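Local coordinates for multidrug resistance protein (Vibrio cholerae, PDB 1YC9), which forms a trimeric outer-membrane channel of the outer membrane factor family and could be involved in efflux-based resistance to several toxic compounds, at residues Glu270-Gln275 and Ala336-Ala341. The protein carries 1 engineered substitution. Residues are numbered along the deposited sequence; the frame is centred on the assembly and turned at random.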
# COMPACT_ATOMS: atom_id res chain seq x y z
N GLU A 270 0.11 24.50 -1.95
CA GLU A 270 -0.33 25.65 -2.73
C GLU A 270 -1.65 25.44 -3.50
O GLU A 270 -2.50 26.31 -3.47
CB GLU A 270 0.76 26.10 -3.72
CG GLU A 270 0.41 27.43 -4.39
CD GLU A 270 0.06 28.50 -3.37
OE1 GLU A 270 0.93 28.73 -2.51
OE2 GLU A 270 -1.09 29.07 -3.42
N ALA A 271 -1.79 24.30 -4.17
CA ALA A 271 -2.98 23.96 -4.92
C ALA A 271 -4.19 23.92 -3.99
O ALA A 271 -5.22 24.56 -4.27
CB ALA A 271 -2.79 22.62 -5.58
N ALA A 272 -4.00 23.27 -2.84
CA ALA A 272 -5.06 23.23 -1.78
C ALA A 272 -5.46 24.60 -1.27
O ALA A 272 -6.63 24.84 -1.05
CB ALA A 272 -4.65 22.29 -0.63
N ALA A 273 -4.49 25.49 -1.04
CA ALA A 273 -4.75 26.84 -0.63
C ALA A 273 -5.63 27.56 -1.63
O ALA A 273 -6.57 28.24 -1.28
CB ALA A 273 -3.39 27.62 -0.45
N GLN A 274 -5.33 27.39 -2.92
CA GLN A 274 -6.10 28.00 -4.00
C GLN A 274 -7.53 27.46 -3.99
O GLN A 274 -8.47 28.20 -4.28
CB GLN A 274 -5.48 27.67 -5.37
CG GLN A 274 -4.10 28.37 -5.68
CD GLN A 274 -4.15 29.87 -5.56
OE1 GLN A 274 -3.25 30.50 -5.01
NE2 GLN A 274 -5.18 30.46 -6.09
N GLN A 275 -7.67 26.16 -3.72
CA GLN A 275 -8.99 25.53 -3.64
C GLN A 275 -9.84 26.09 -2.48
O GLN A 275 -11.07 26.12 -2.57
CB GLN A 275 -8.88 24.01 -3.63
CG GLN A 275 -8.30 23.48 -4.92
CD GLN A 275 -7.86 22.02 -4.90
OE1 GLN A 275 -7.67 21.44 -5.98
NE2 GLN A 275 -7.63 21.46 -3.73
N ALA A 336 -10.11 21.68 5.13
CA ALA A 336 -9.59 20.42 5.59
C ALA A 336 -8.53 19.85 4.63
O ALA A 336 -7.51 19.34 5.07
CB ALA A 336 -10.67 19.46 5.74
N ARG A 337 -8.79 19.94 3.35
CA ARG A 337 -7.82 19.47 2.38
C ARG A 337 -6.54 20.31 2.48
O ARG A 337 -5.44 19.73 2.42
CB ARG A 337 -8.39 19.49 0.95
CG ARG A 337 -7.36 19.25 -0.12
CD ARG A 337 -6.60 17.91 -0.03
NE ARG A 337 -5.42 17.91 -0.91
CZ ARG A 337 -4.22 17.37 -0.63
NH1 ARG A 337 -3.99 16.65 0.47
NH2 ARG A 337 -3.24 17.45 -1.57
N TYR A 338 -6.66 21.62 2.65
CA TYR A 338 -5.47 22.48 2.85
C TYR A 338 -4.67 22.07 4.06
O TYR A 338 -3.45 21.95 4.02
CB TYR A 338 -5.84 23.93 2.94
CG TYR A 338 -4.68 24.81 3.25
CD1 TYR A 338 -4.60 25.47 4.44
CD2 TYR A 338 -3.64 24.96 2.33
CE1 TYR A 338 -3.54 26.27 4.75
CE2 TYR A 338 -2.55 25.74 2.64
CZ TYR A 338 -2.51 26.41 3.84
OH TYR A 338 -1.44 27.21 4.16
N GLN A 339 -5.37 21.86 5.16
CA GLN A 339 -4.73 21.46 6.40
C GLN A 339 -4.03 20.12 6.25
O GLN A 339 -2.91 19.96 6.76
CB GLN A 339 -5.79 21.45 7.53
CG GLN A 339 -6.23 22.84 7.89
CD GLN A 339 -7.37 22.88 8.93
OE1 GLN A 339 -7.13 22.96 10.13
NE2 GLN A 339 -8.58 22.91 8.46
N GLU A 340 -4.66 19.16 5.58
CA GLU A 340 -4.10 17.90 5.29
C GLU A 340 -2.82 18.07 4.45
O GLU A 340 -1.79 17.45 4.75
CB GLU A 340 -5.06 17.06 4.51
CG GLU A 340 -4.51 15.71 4.15
CD GLU A 340 -5.43 14.94 3.28
OE1 GLU A 340 -5.87 15.48 2.22
OE2 GLU A 340 -5.70 13.79 3.64
N ALA A 341 -2.92 18.87 3.41
CA ALA A 341 -1.77 19.07 2.51
C ALA A 341 -0.58 19.72 3.22
O ALA A 341 0.60 19.36 2.96
CB ALA A 341 -2.20 19.86 1.30
O HOH W 1 -6.03 19.39 -3.37
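Ala272 and Tyr338 bring their CA atoms within 4.7 Å of each other where helices 260-281 and 326-391 run antiparallel, the short segments 8.3 Å apart at closest axis approach with 164° between their N-to-C directions. Helix 260-281 leads into strand 286-298 and helix 326-391 leaves strand 309-322, so a strand hairpin joins this helix pair of the long alpha-helical barrel of an outer membrane factor, on the part next to the beta-barrel. The close spacing is met by small side chains: the Ala272 methyl points at the facing helix and lands on its backbone, CB lying 3.6 Å from Tyr338 CA. The same methyl also meets Ala341 CB at 4.0 Å, an alanine-to-alanine contact in the buried part of the interface. Tyr338 closes one flank. With CG anti to the backbone N (chi1 175°), its ring runs alongside the 270-275 helix, CD2 approaching Ala273 N and CE2 touching Ala273 CB at 3.7 Å; the side chain also touches Val276. On the other flank Arg337 lays CG against Ala272 CB, and its chain, bent at chi2, brings one face of the guanidinium against the Ala341 methyl, whose CB lies 3.6 Å from that plane, displaced from its centre. Arg337 NH1 is gripped twice, by a salt bridge to Glu340 OE1 (2.8 Å, N-H...O 156°, arriving from above the carboxylate plane) and by a hydrogen bond to Gln344 OE1, consistent with a fixed guanidinium. Ala271 and Gln274 touch helix 117-183, whereas Ala54 of a second subunit packs on Ala336, Gln339 and Glu340, so one helix faces its own chain and the other the second subunit. A water links the segments, accepting from both Gln275 NE2, 2.6 Å from its oxygen, and Arg337 NE, in the guanidinium plane.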